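Local atomic coordinates of adenylyltransferase and sulfurtransferase uba4 (Chaetomium thermophilum, PDB entry 6YUB), a protein that probably activates a ubiquitin-like sulfur-carrier protein by adenylation and passes sulfur to it, for tRNA wobble thiolation and molybdenum cofactor synthesis. Residues B[8-16]-B[98-106]; B[145-154]-B[165-174]. One frame throughout, in Å; residues are numbered along the deposited sequence.

Contact 1: residues B[8-16]-B[98-106]; sequences SKEEIERYS and IEINPLPVY
The guanidinium of Arg14 lies nearly parallel to the side-chain amide of Asn101, with 13° between the planes. Asn101 OD1 sits 3.2 Å above one face of the guanidinium, toward its rim, and Pro102 CD is on that face too. Arg14 runs out with CG anti to the backbone N (chi1 -177°) and bends at chi3, which brings the guanidinium over Asn101. At the edge, Arg14 NH1 donates to Ile100 O at 2.9 Å, in the carbonyl plane and on a lone pair. Also at the edge, Arg14 NE makes a salt bridge to Glu10 OE2. The Tyr15 ring has Arg14 CB over the centre of one face. Its OH accepts from Asn101 ND2 at 3.0 Å, almost straight (165°). Asn101 OD1 accepts a hydrogen bond from Leu103 N, forming an Asx turn after helix 89-100. Leu103 CD1 is 3.6 Å from Glu10 CG, and its CD2 is 3.5 Å from Glu10 OE1. A capping box of Ser8 and Glu11 starts helix 9-19. This helix packs on the turn between helix 89-100 and strand 105-109. Asn101 ND2 also binds Ala54 O of helix 46-56, Tyr15 touches helix 25-33, and Arg14 NH2 bonds to another protein's chain.

Contact 2: residues B[145-154]-B[165-174]; sequences CVLLGKPLVS and IVLNCPPTPQ
This is a buried antiparallel pairing in the hairpin of strands 152-158 and 161-167, extended by a loop that wraps helix 135-148. It lies in the ThiF-family (adenylyltransferase) section, which is the part present in this chain. Leu152 and Leu167 form a hydrogen-bonded pair, with Leu167 N to Leu152 O at 2.7 Å. Ser154 with Ile165 is another, and Val153 with Val166 is the non-hydrogen-bonded pair between them. The side chains of Leu152 and Leu167 lie side by side, CD2 to CD1 at 3.9 Å. Asn168 has its CG anti to the backbone N (chi1 -166°), which carries the amide to the turn after the helix. Its ND2 donates to Lys150 O at 2.9 Å, from above the carbonyl plane, and to a water that also binds Val146 O and Thr172 O. Its OD1 accepts from Thr172 N. A leucine here would probably leave Lys150 O and Thr172 N without these partners, and the bridging water without one of its three, weakening the tie between loop and turn. Gly149, with positive phi, is the first residue to leave helical angles and forms a Schellman motif. Pro171 CB packs on Gly149 C at 3.6 Å. Val146 touches Cys184, a zinc ligand. Strand 127-130 pairs with strand 152-158 on its other edge. Helix 208-228 packs on Val153, Val166 and Cys169, while Leu152 faces helix 135-148.

Contact 1 is partly buried and peripheral, its centre about 22 Å from the centre of the chain. Contact 2 is buried, its centre about 11 Å from that point. Their centres are 29 Å apart and they do not touch, yet both reach the same mixed sheet. Contact 1 reaches it only through the turn that leads into strand 105-109, an outermost strand within this chain. Contact 2 pairs two interior strands. The chemistry follows the place. In 8-16 with 98-106, charged and polar side chains do much of the joining, and another protein's chain comes within reach. In 145-154 with 165-174, backbone bonds and apolar side chains carry the strand pairing, and one buried asparagine with water ties the loop.

Contact 1: residues B[8-16]-B[98-106]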
ATOM      1  N   SER B   8      24.892 -18.206 -15.010  1.00 43.40           N
ATOM      2  CA  SER B   8      26.265 -17.766 -15.268  1.00 48.61           C
ATOM      3  C   SER B   8      26.862 -17.181 -13.982  1.00 49.34           C
ATOM      4  O   SER B   8      26.150 -16.883 -13.060  1.00 47.05           O
ATOM      5  CB  SER B   8      26.405 -16.725 -16.377  1.00 44.26           C
ATOM      6  OG  SER B   8      25.875 -15.518 -15.961  1.00 41.75           O
ATOM      7  N   LYS B   9      28.169 -17.011 -13.931  1.00 50.00           N
ATOM      8  CA  LYS B   9      28.787 -16.404 -12.790  1.00 52.02           C
ATOM      9  C   LYS B   9      28.219 -15.027 -12.484  1.00 48.12           C
ATOM     10  O   LYS B   9      28.079 -14.748 -11.351  1.00 44.32           O
ATOM     11  CB  LYS B   9      30.293 -16.296 -12.965  1.00 58.20           C
ATOM     12  CG  LYS B   9      31.095 -17.031 -11.912  1.00 62.76           C
ATOM     13  CD  LYS B   9      30.687 -18.486 -11.830  1.00 64.94           C
ATOM     14  CE  LYS B   9      31.558 -19.299 -10.898  1.00 68.60           C
ATOM     15  NZ  LYS B   9      32.881 -19.587 -11.494  1.00 75.35           N
ATOM     16  N   GLU B  10      27.935 -14.160 -13.468  1.00 44.51           N
ATOM     17  CA  GLU B  10      27.384 -12.789 -13.209  1.00 45.61           C
ATOM     18  C   GLU B  10      25.976 -12.899 -12.590  1.00 37.49           C
ATOM     19  O   GLU B  10      25.583 -12.138 -11.751  1.00 33.86           O
ATOM     20  CB  GLU B  10      27.348 -11.760 -14.432  1.00 57.34           C
ATOM     21  CG  GLU B  10      26.007 -11.060 -14.814  1.00 66.02           C
ATOM     22  CD  GLU B  10      25.971  -9.459 -14.827  1.00 70.88           C
ATOM     23  OE1 GLU B  10      26.134  -8.825 -15.875  1.00 73.75           O
ATOM     24  OE2 GLU B  10      25.746  -8.774 -13.810  1.00 70.51           O
ATOM     25  N   GLU B  11      25.189 -13.814 -13.118  1.00 43.08           N
ATOM     26  CA  GLU B  11      23.782 -14.015 -12.606  1.00 42.74           C
ATOM     27  C   GLU B  11      23.789 -14.524 -11.110  1.00 36.16           C
ATOM     28  O   GLU B  11      23.019 -14.112 -10.307  1.00 33.14           O
ATOM     29  CB  GLU B  11      22.879 -14.915 -13.500  1.00 42.55           C
ATOM     30  CG  GLU B  11      22.944 -14.526 -14.984  1.00 44.91           C
ATOM     31  CD  GLU B  11      22.291 -15.564 -15.928  1.00 51.49           C
ATOM     32  OE1 GLU B  11      22.690 -16.729 -15.912  1.00 53.86           O
ATOM     33  OE2 GLU B  11      21.373 -15.269 -16.717  1.00 56.93           O
ATOM     34  N   ILE B  12      24.689 -15.434 -10.768  1.00 40.69           N
ATOM     35  CA  ILE B  12      24.819 -15.905  -9.390  1.00 40.84           C
ATOM     36  C   ILE B  12      25.035 -14.729  -8.443  1.00 40.04           C
ATOM     37  O   ILE B  12      24.372 -14.613  -7.408  1.00 43.28           O
ATOM     38  CB  ILE B  12      25.960 -16.933  -9.281  1.00 44.86           C
ATOM     39  CG1 ILE B  12      25.540 -18.248  -9.946  1.00 44.37           C
ATOM     40  CG2 ILE B  12      26.352 -17.146  -7.824  1.00 44.92           C
ATOM     41  CD1 ILE B  12      26.697 -19.176 -10.261  1.00 46.80           C
ATOM     42  N   GLU B  13      25.958 -13.832  -8.791  1.00 36.72           N
ATOM     43  CA  GLU B  13      26.214 -12.670  -7.946  1.00 35.74           C
ATOM     44  C   GLU B  13      25.028 -11.716  -7.938  1.00 33.76           C
ATOM     45  O   GLU B  13      24.634 -11.213  -6.880  1.00 32.68           O
ATOM     46  CB  GLU B  13      27.479 -11.946  -8.423  1.00 34.90           C
ATOM     47  CG  GLU B  13      27.706 -10.570  -7.802  1.00 35.28           C
ATOM     48  CD  GLU B  13      29.025  -9.944  -8.244  1.00 40.41           C
ATOM     49  OE1 GLU B  13      29.854 -10.679  -8.821  1.00 38.60           O
ATOM     50  OE2 GLU B  13      29.235  -8.729  -8.012  1.00 37.94           O
ATOM     51  N   ARG B  14      24.447 -11.453  -9.106  1.00 32.13           N
ATOM     52  CA  ARG B  14      23.373 -10.471  -9.201  1.00 38.09           C
ATOM     53  C   ARG B  14      22.127 -10.909  -8.439  1.00 29.48           C
ATOM     54  O   ARG B  14      21.439 -10.062  -7.855  1.00 29.03           O
ATOM     55  CB  ARG B  14      23.045 -10.211 -10.680  1.00 36.84           C
ATOM     56  CG  ARG B  14      21.993  -9.149 -10.926  1.00 33.33           C
ATOM     57  CD  ARG B  14      21.829  -8.854 -12.421  1.00 32.38           C
ATOM     58  NE  ARG B  14      22.756  -7.833 -12.892  1.00 32.08           N
ATOM     59  CZ  ARG B  14      22.508  -6.524 -12.865  1.00 31.08           C
ATOM     60  NH1 ARG B  14      21.352  -6.067 -12.395  1.00 29.99           N
ATOM     61  NH2 ARG B  14      23.413  -5.672 -13.314  1.00 32.24           N
ATOM     62  N   TYR B  15      21.837 -12.209  -8.408  1.00 28.90           N
ATOM     63  CA  TYR B  15      20.607 -12.724  -7.816  1.00 31.72           C
ATOM     64  C   TYR B  15      20.838 -13.491  -6.517  1.00 34.64           C
ATOM     65  O   TYR B  15      19.918 -14.159  -6.032  1.00 32.58           O
ATOM     66  CB  TYR B  15      19.886 -13.634  -8.815  1.00 33.49           C
ATOM     67  CG  TYR B  15      19.610 -12.990 -10.156  1.00 28.06           C
ATOM     68  CD1 TYR B  15      19.014 -11.742 -10.231  1.00 30.45           C
ATOM     69  CD2 TYR B  15      19.960 -13.622 -11.336  1.00 31.50           C
ATOM     70  CE1 TYR B  15      18.764 -11.143 -11.450  1.00 32.58           C
ATOM     71  CE2 TYR B  15      19.714 -13.030 -12.569  1.00 32.17           C
ATOM     72  CZ  TYR B  15      19.117 -11.790 -12.612  1.00 29.91           C
ATOM     73  OH  TYR B  15      18.870 -11.188 -13.821  1.00 31.41           O
ATOM     74  N   SER B  16      22.040 -13.410  -5.940  1.00 32.44           N
ATOM     75  CA  SER B  16      22.357 -14.225  -4.773  1.00 34.92           C
ATOM     76  C   SER B  16      21.435 -13.922  -3.597  1.00 40.62           C
ATOM     77  O   SER B  16      21.036 -14.834  -2.863  1.00 36.68           O
ATOM     78  CB  SER B  16      23.816 -14.001  -4.368  1.00 31.57           C
ATOM     79  OG  SER B  16      24.078 -12.616  -4.187  1.00 39.18           O
ATOM     80  N   ILE B  98      17.126  -1.050 -18.447  1.00 35.35           N
ATOM     81  CA  ILE B  98      18.470  -1.465 -18.837  1.00 29.96           C
ATOM     82  C   ILE B  98      19.492  -0.994 -17.809  1.00 34.93           C
ATOM     83  O   ILE B  98      20.470  -1.692 -17.524  1.00 32.45           O
ATOM     84  CB  ILE B  98      18.793  -0.946 -20.250  1.00 30.08           C
ATOM     85  CG1 ILE B  98      17.990  -1.744 -21.285  1.00 29.35           C
ATOM     86  CG2 ILE B  98      20.290  -1.034 -20.530  1.00 27.19           C
ATOM     87  CD1 ILE B  98      17.987  -1.134 -22.664  1.00 31.01           C
ATOM     88  N   GLU B  99      19.275   0.190 -17.227  1.00 35.83           N
ATOM     89  CA  GLU B  99      20.140   0.644 -16.147  1.00 38.86           C
ATOM     90  C   GLU B  99      20.070  -0.299 -14.955  1.00 38.65           C
ATOM     91  O   GLU B  99      21.104  -0.656 -14.373  1.00 34.15           O
ATOM     92  CB  GLU B  99      19.754   2.061 -15.721  1.00 42.73           C
ATOM     93  CG  GLU B  99      20.110   3.142 -16.732  1.00 41.86           C
ATOM     94  CD  GLU B  99      19.789   4.536 -16.222  1.00 45.87           C
ATOM     95  OE1 GLU B  99      18.781   4.690 -15.505  1.00 46.81           O
ATOM     96  OE2 GLU B  99      20.553   5.477 -16.529  1.00 54.37           O
ATOM     97  N   ILE B 100      18.854  -0.715 -14.576  1.00 31.07           N
ATOM     98  CA  ILE B 100      18.683  -1.583 -13.419  1.00 25.25           C
ATOM     99  C   ILE B 100      19.333  -2.937 -13.670  1.00 28.15           C
ATOM    100  O   ILE B 100      20.025  -3.490 -12.803  1.00 25.08           O
ATOM    101  CB  ILE B 100      17.187  -1.740 -13.088  1.00 34.41           C
ATOM    102  CG1 ILE B 100      16.596  -0.403 -12.640  1.00 31.87           C
ATOM    103  CG2 ILE B 100      16.984  -2.823 -12.024  1.00 26.89           C
ATOM    104  CD1 ILE B 100      15.089  -0.435 -12.479  1.00 30.79           C
ATOM    105  N   ASN B 101      19.104  -3.498 -14.854  1.00 25.98           N
ATOM    106  CA  ASN B 101      19.537  -4.851 -15.172  1.00 29.73           C
ATOM    107  C   ASN B 101      19.580  -5.026 -16.686  1.00 33.11           C
ATOM    108  O   ASN B 101      18.525  -5.087 -17.333  1.00 24.86           O
ATOM    109  CB  ASN B 101      18.589  -5.871 -14.542  1.00 35.09           C
ATOM    110  CG  ASN B 101      19.129  -7.279 -14.599  1.00 33.82           C
ATOM    111  OD1 ASN B 101      20.151  -7.541 -15.242  1.00 31.10           O
ATOM    112  ND2 ASN B 101      18.443  -8.202 -13.932  1.00 30.57           N
ATOM    113  N   PRO B 102      20.768  -5.090 -17.290  1.00 32.10           N
ATOM    114  CA  PRO B 102      20.860  -5.257 -18.748  1.00 29.80           C
ATOM    115  C   PRO B 102      20.800  -6.695 -19.238  1.00 33.07           C
ATOM    116  O   PRO B 102      20.930  -6.916 -20.446  1.00 36.01           O
ATOM    117  CB  PRO B 102      22.235  -4.640 -19.064  1.00 33.62           C
ATOM    118  CG  PRO B 102      23.058  -4.954 -17.844  1.00 31.64           C
ATOM    119  CD  PRO B 102      22.096  -4.887 -16.668  1.00 33.07           C
ATOM    120  N   LEU B 103      20.612  -7.670 -18.358  1.00 29.99           N
ATOM    121  CA  LEU B 103      20.628  -9.066 -18.773  1.00 33.58           C
ATOM    122  C   LEU B 103      19.311  -9.506 -19.412  1.00 33.22           C
ATOM    123  O   LEU B 103      19.328 -10.322 -20.344  1.00 33.61           O
ATOM    124  CB  LEU B 103      20.962  -9.967 -17.578  1.00 31.37           C
ATOM    125  CG  LEU B 103      22.300  -9.688 -16.899  1.00 33.82           C
ATOM    126  CD1 LEU B 103      22.627 -10.762 -15.877  1.00 37.61           C
ATOM    127  CD2 LEU B 103      23.427  -9.576 -17.921  1.00 37.29           C
ATOM    128  N   PRO B 104      18.159  -9.011 -18.962  1.00 31.98           N
ATOM    129  CA  PRO B 104      16.899  -9.423 -19.594  1.00 31.18           C
ATOM    130  C   PRO B 104      16.745  -8.832 -20.987  1.00 35.45           C
ATOM    131  O   PRO B 104      17.346  -7.817 -21.338  1.00 37.93           O
ATOM    132  CB  PRO B 104      15.818  -8.879 -18.647  1.00 27.35           C
ATOM    133  CG  PRO B 104      16.523  -8.532 -17.383  1.00 31.58           C
ATOM    134  CD  PRO B 104      17.922  -8.161 -17.781  1.00 33.44           C
ATOM    135  N   VAL B 105      15.905  -9.488 -21.783  1.00 40.89           N
ATOM    136  CA  VAL B 105      15.533  -8.992 -23.104  1.00 35.52           C
ATOM    137  C   VAL B 105      14.262  -8.165 -22.969  1.00 40.09           C
ATOM    138  O   VAL B 105      13.269  -8.620 -22.381  1.00 34.30           O
ATOM    139  CB  VAL B 105      15.331 -10.153 -24.092  1.00 37.26           C
ATOM    140  CG1 VAL B 105      14.850  -9.627 -25.439  1.00 37.42           C
ATOM    141  CG2 VAL B 105      16.618 -10.946 -24.254  1.00 40.80           C
ATOM    142  N   TYR B 106      14.289  -6.948 -23.507  1.00 33.42           N
ATOM    143  CA  TYR B 106      13.151  -6.036 -23.450  1.00 35.01           C
ATOM    144  C   TYR B 106      12.554  -5.897 -24.841  1.00 31.19           C
ATOM    145  O   TYR B 106      13.273  -5.625 -25.800  1.00 33.66           O
ATOM    146  CB  TYR B 106      13.574  -4.672 -22.898  1.00 29.97           C
ATOM    147  CG  TYR B 106      14.176  -4.761 -21.512  1.00 29.81           C
ATOM    148  CD1 TYR B 106      13.370  -4.939 -20.394  1.00 34.93           C
ATOM    149  CD2 TYR B 106      15.549  -4.677 -21.319  1.00 32.12           C
ATOM    150  CE1 TYR B 106      13.910  -5.027 -19.127  1.00 32.38           C
ATOM    151  CE2 TYR B 106      16.100  -4.763 -20.050  1.00 31.76           C
ATOM    152  CZ  TYR B 106      15.272  -4.942 -18.959  1.00 32.00           C
ATOM    153  OH  TYR B 106      15.804  -5.032 -17.687  1.00 33.30           O
TER

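Contact 2: residues B[145-154]-B[165-174]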
ATOM      1  N   CYS B 145      -7.265 -12.839 -22.752  1.00 31.60           N
ATOM      2  CA  CYS B 145      -6.591 -13.786 -21.869  1.00 34.09           C
ATOM      3  C   CYS B 145      -7.409 -15.059 -21.697  1.00 33.25           C
ATOM      4  O   CYS B 145      -6.858 -16.166 -21.686  1.00 30.67           O
ATOM      5  CB  CYS B 145      -6.320 -13.131 -20.516  1.00 35.21           C
ATOM      6  SG  CYS B 145      -4.955 -11.951 -20.570  1.00 36.39           S
ATOM      7  N   VAL B 146      -8.731 -14.923 -21.556  1.00 35.51           N
ATOM      8  CA  VAL B 146      -9.582 -16.102 -21.461  1.00 32.66           C
ATOM      9  C   VAL B 146      -9.478 -16.938 -22.726  1.00 36.94           C
ATOM     10  O   VAL B 146      -9.347 -18.169 -22.664  1.00 37.93           O
ATOM     11  CB  VAL B 146     -11.037 -15.679 -21.174  1.00 35.55           C
ATOM     12  CG1 VAL B 146     -11.994 -16.809 -21.515  1.00 37.49           C
ATOM     13  CG2 VAL B 146     -11.181 -15.259 -19.718  1.00 37.98           C
ATOM     14  N   LEU B 147      -9.523 -16.290 -23.893  1.00 34.19           N
ATOM     15  CA  LEU B 147      -9.549 -17.037 -25.141  1.00 36.98           C
ATOM     16  C   LEU B 147      -8.202 -17.679 -25.449  1.00 37.76           C
ATOM     17  O   LEU B 147      -8.159 -18.768 -26.035  1.00 37.78           O
ATOM     18  CB  LEU B 147      -9.974 -16.124 -26.290  1.00 43.51           C
ATOM     19  CG  LEU B 147     -11.405 -15.592 -26.250  1.00 41.17           C
ATOM     20  CD1 LEU B 147     -11.655 -14.652 -27.421  1.00 44.15           C
ATOM     21  CD2 LEU B 147     -12.414 -16.731 -26.255  1.00 47.17           C
ATOM     22  N   LEU B 148      -7.097 -17.033 -25.066  1.00 34.77           N
ATOM     23  CA  LEU B 148      -5.769 -17.560 -25.332  1.00 32.68           C
ATOM     24  C   LEU B 148      -5.173 -18.293 -24.137  1.00 38.37           C
ATOM     25  O   LEU B 148      -4.001 -18.683 -24.183  1.00 41.35           O
ATOM     26  CB  LEU B 148      -4.832 -16.431 -25.778  1.00 38.27           C
ATOM     27  CG  LEU B 148      -5.179 -15.761 -27.112  1.00 36.05           C
ATOM     28  CD1 LEU B 148      -4.212 -14.626 -27.409  1.00 39.10           C
ATOM     29  CD2 LEU B 148      -5.185 -16.777 -28.250  1.00 36.81           C
ATOM     30  N   GLY B 149      -5.942 -18.484 -23.070  1.00 33.40           N
ATOM     31  CA  GLY B 149      -5.472 -19.240 -21.925  1.00 32.20           C
ATOM     32  C   GLY B 149      -4.274 -18.632 -21.224  1.00 33.82           C
ATOM     33  O   GLY B 149      -3.231 -19.279 -21.103  1.00 35.82           O
ATOM     34  N   LYS B 150      -4.414 -17.396 -20.745  1.00 31.62           N
ATOM     35  CA  LYS B 150      -3.329 -16.695 -20.088  1.00 38.32           C
ATOM     36  C   LYS B 150      -3.742 -16.261 -18.688  1.00 34.97           C
ATOM     37  O   LYS B 150      -4.890 -15.852 -18.485  1.00 34.97           O
ATOM     38  CB  LYS B 150      -2.907 -15.447 -20.891  1.00 39.66           C
ATOM     39  CG  LYS B 150      -2.585 -15.715 -22.345  1.00 40.51           C
ATOM     40  CD  LYS B 150      -1.180 -16.270 -22.512  1.00 45.37           C
ATOM     41  CE  LYS B 150      -1.010 -16.920 -23.878  1.00 47.06           C
ATOM     42  NZ  LYS B 150       0.403 -16.926 -24.336  1.00 40.67           N
ATOM     43  N   PRO B 151      -2.843 -16.342 -17.707  1.00 35.97           N
ATOM     44  CA  PRO B 151      -3.118 -15.720 -16.406  1.00 33.06           C
ATOM     45  C   PRO B 151      -2.927 -14.213 -16.484  1.00 34.64           C
ATOM     46  O   PRO B 151      -1.986 -13.716 -17.114  1.00 33.40           O
ATOM     47  CB  PRO B 151      -2.086 -16.372 -15.475  1.00 32.84           C
ATOM     48  CG  PRO B 151      -0.927 -16.665 -16.370  1.00 37.82           C
ATOM     49  CD  PRO B 151      -1.517 -16.997 -17.737  1.00 42.10           C
ATOM     50  N   LEU B 152      -3.825 -13.488 -15.827  1.00 26.76           N
ATOM     51  CA  LEU B 152      -3.871 -12.035 -15.912  1.00 30.04           C
ATOM     52  C   LEU B 152      -3.741 -11.419 -14.529  1.00 28.69           C
ATOM     53  O   LEU B 152      -4.484 -11.777 -13.608  1.00 29.61           O
ATOM     54  CB  LEU B 152      -5.179 -11.576 -16.571  1.00 28.40           C
ATOM     55  CG  LEU B 152      -5.507 -10.085 -16.526  1.00 29.29           C
ATOM     56  CD1 LEU B 152      -4.447  -9.273 -17.260  1.00 30.98           C
ATOM     57  CD2 LEU B 152      -6.886  -9.830 -17.124  1.00 31.53           C
ATOM     58  N   VAL B 153      -2.794 -10.497 -14.385  1.00 25.57           N
ATOM     59  CA  VAL B 153      -2.669  -9.676 -13.184  1.00 26.08           C
ATOM     60  C   VAL B 153      -3.095  -8.265 -13.573  1.00 28.31           C
ATOM     61  O   VAL B 153      -2.390  -7.576 -14.321  1.00 33.69           O
ATOM     62  CB  VAL B 153      -1.245  -9.699 -12.619  1.00 33.90           C
ATOM     63  CG1 VAL B 153      -1.183  -8.957 -11.291  1.00 34.79           C
ATOM     64  CG2 VAL B 153      -0.758 -11.138 -12.459  1.00 34.02           C
ATOM     65  N   SER B 154      -4.249  -7.833 -13.078  1.00 31.06           N
ATOM     66  CA  SER B 154      -4.840  -6.559 -13.464  1.00 37.94           C
ATOM     67  C   SER B 154      -4.936  -5.628 -12.263  1.00 40.45           C
ATOM     68  O   SER B 154      -5.334  -6.045 -11.170  1.00 42.83           O
ATOM     69  CB  SER B 154      -6.233  -6.776 -14.079  1.00 35.36           C
ATOM     70  OG  SER B 154      -6.963  -5.563 -14.127  1.00 41.89           O
ATOM     71  N   ILE B 165      -6.063  -7.661  -8.753  1.00 37.73           N
ATOM     72  CA  ILE B 165      -6.673  -8.984  -8.728  1.00 39.67           C
ATOM     73  C   ILE B 165      -5.970  -9.866  -9.750  1.00 30.33           C
ATOM     74  O   ILE B 165      -5.594  -9.410 -10.832  1.00 37.45           O
ATOM     75  CB  ILE B 165      -8.195  -8.906  -8.997  1.00 42.63           C
ATOM     76  CG1 ILE B 165      -8.836 -10.280  -8.795  1.00 42.38           C
ATOM     77  CG2 ILE B 165      -8.465  -8.394 -10.408  1.00 38.96           C
ATOM     78  CD1 ILE B 165     -10.323 -10.219  -8.534  1.00 45.48           C
ATOM     79  N   VAL B 166      -5.804 -11.137  -9.395  1.00 35.02           N
ATOM     80  CA  VAL B 166      -5.259 -12.156 -10.285  1.00 28.50           C
ATOM     81  C   VAL B 166      -6.425 -12.945 -10.867  1.00 33.08           C
ATOM     82  O   VAL B 166      -7.294 -13.435 -10.123  1.00 28.21           O
ATOM     83  CB  VAL B 166      -4.282 -13.080  -9.543  1.00 34.74           C
ATOM     84  CG1 VAL B 166      -3.688 -14.117 -10.489  1.00 34.33           C
ATOM     85  CG2 VAL B 166      -3.182 -12.264  -8.885  1.00 33.93           C
ATOM     86  N   LEU B 167      -6.451 -13.064 -12.193  1.00 33.20           N
ATOM     87  CA  LEU B 167      -7.582 -13.646 -12.901  1.00 34.06           C
ATOM     88  C   LEU B 167      -7.116 -14.791 -13.787  1.00 32.44           C
ATOM     89  O   LEU B 167      -5.978 -14.808 -14.270  1.00 34.03           O
ATOM     90  CB  LEU B 167      -8.304 -12.589 -13.755  1.00 31.28           C
ATOM     91  CG  LEU B 167      -8.838 -11.370 -13.005  1.00 30.71           C
ATOM     92  CD1 LEU B 167      -9.104 -10.215 -13.963  1.00 34.06           C
ATOM     93  CD2 LEU B 167     -10.103 -11.732 -12.237  1.00 35.00           C
ATOM     94  N   ASN B 168      -8.016 -15.746 -13.997  1.00 32.17           N
ATOM     95  CA  ASN B 168      -7.795 -16.862 -14.917  1.00 32.84           C
ATOM     96  C   ASN B 168      -6.460 -17.546 -14.642  1.00 35.15           C
ATOM     97  O   ASN B 168      -5.712 -17.894 -15.559  1.00 35.13           O
ATOM     98  CB  ASN B 168      -7.878 -16.388 -16.368  1.00 31.73           C
ATOM     99  CG  ASN B 168      -7.983 -17.537 -17.351  1.00 34.23           C
ATOM    100  OD1 ASN B 168      -8.605 -18.558 -17.065  1.00 38.39           O
ATOM    101  ND2 ASN B 168      -7.368 -17.374 -18.522  1.00 34.99           N
ATOM    102  N   CYS B 169      -6.159 -17.746 -13.362  1.00 35.01           N
ATOM    103  CA  CYS B 169      -4.913 -18.383 -12.947  1.00 35.68           C
ATOM    104  C   CYS B 169      -5.239 -19.464 -11.930  1.00 29.91           C
ATOM    105  O   CYS B 169      -5.809 -19.153 -10.867  1.00 32.98           O
ATOM    106  CB  CYS B 169      -3.948 -17.351 -12.356  1.00 33.32           C
ATOM    107  SG  CYS B 169      -2.290 -17.993 -12.033  1.00 35.81           S
ATOM    108  N   PRO B 170      -4.930 -20.746 -12.210  1.00 28.59           N
ATOM    109  CA  PRO B 170      -4.395 -21.231 -13.497  1.00 31.16           C
ATOM    110  C   PRO B 170      -5.455 -21.156 -14.593  1.00 28.33           C
ATOM    111  O   PRO B 170      -6.628 -21.381 -14.304  1.00 31.34           O
ATOM    112  CB  PRO B 170      -3.989 -22.673 -13.193  1.00 34.37           C
ATOM    113  CG  PRO B 170      -4.870 -23.087 -12.055  1.00 33.39           C
ATOM    114  CD  PRO B 170      -5.084 -21.840 -11.229  1.00 31.33           C
ATOM    115  N   PRO B 171      -5.051 -20.842 -15.824  1.00 36.71           N
ATOM    116  CA  PRO B 171      -6.045 -20.656 -16.893  1.00 41.16           C
ATOM    117  C   PRO B 171      -6.869 -21.908 -17.146  1.00 40.90           C
ATOM    118  O   PRO B 171      -6.370 -23.031 -17.057  1.00 45.38           O
ATOM    119  CB  PRO B 171      -5.189 -20.281 -18.113  1.00 39.79           C
ATOM    120  CG  PRO B 171      -3.824 -20.806 -17.800  1.00 41.38           C
ATOM    121  CD  PRO B 171      -3.669 -20.665 -16.314  1.00 36.39           C
ATOM    122  N   THR B 172      -8.144 -21.693 -17.472  1.00 43.63           N
ATOM    123  CA  THR B 172      -9.076 -22.770 -17.804  1.00 39.33           C
ATOM    124  C   THR B 172      -9.747 -22.441 -19.135  1.00 37.04           C
ATOM    125  O   THR B 172     -10.224 -21.298 -19.316  1.00 38.13           O
ATOM    126  CB  THR B 172     -10.136 -22.947 -16.721  1.00 41.57           C
ATOM    127  OG1 THR B 172      -9.503 -23.149 -15.453  1.00 48.71           O
ATOM    128  CG2 THR B 172     -11.030 -24.141 -17.040  1.00 40.04           C
ATOM    129  N   PRO B 173      -9.841 -23.386 -20.068  1.00 31.96           N
ATOM    130  CA  PRO B 173     -10.450 -23.082 -21.370  1.00 32.80           C
ATOM    131  C   PRO B 173     -11.854 -22.500 -21.243  1.00 38.20           C
ATOM    132  O   PRO B 173     -12.605 -22.815 -20.313  1.00 36.03           O
ATOM    133  CB  PRO B 173     -10.472 -24.443 -22.081  1.00 36.43           C
ATOM    134  CG  PRO B 173      -9.349 -25.206 -21.461  1.00 37.22           C
ATOM    135  CD  PRO B 173      -9.281 -24.753 -20.020  1.00 33.08           C
ATOM    136  N   GLN B 174     -12.193 -21.647 -22.204  1.00 39.28           N
ATOM    137  CA  GLN B 174     -13.514 -21.037 -22.267  1.00 38.06           C
ATOM    138  C   GLN B 174     -14.602 -22.104 -22.299  1.00 41.54           C
ATOM    139  O   GLN B 174     -14.497 -23.098 -23.021  1.00 42.86           O
ATOM    140  CB  GLN B 174     -13.595 -20.153 -23.515  1.00 39.95           C
ATOM    141  CG  GLN B 174     -14.869 -19.352 -23.679  1.00 38.27           C
ATOM    142  CD  GLN B 174     -14.976 -18.731 -25.067  1.00 44.17           C
ATOM    143  OE1 GLN B 174     -14.460 -19.278 -26.044  1.00 42.73           O
ATOM    144  NE2 GLN B 174     -15.637 -17.582 -25.158  1.00 41.18           N
TER
HETATM  145  O   HOH W   1      -8.487 -19.566 -20.611  1.00 24.02           O
HETATM  146  O   HOH W   2      -9.944 -20.903 -23.900  1.00 36.74           O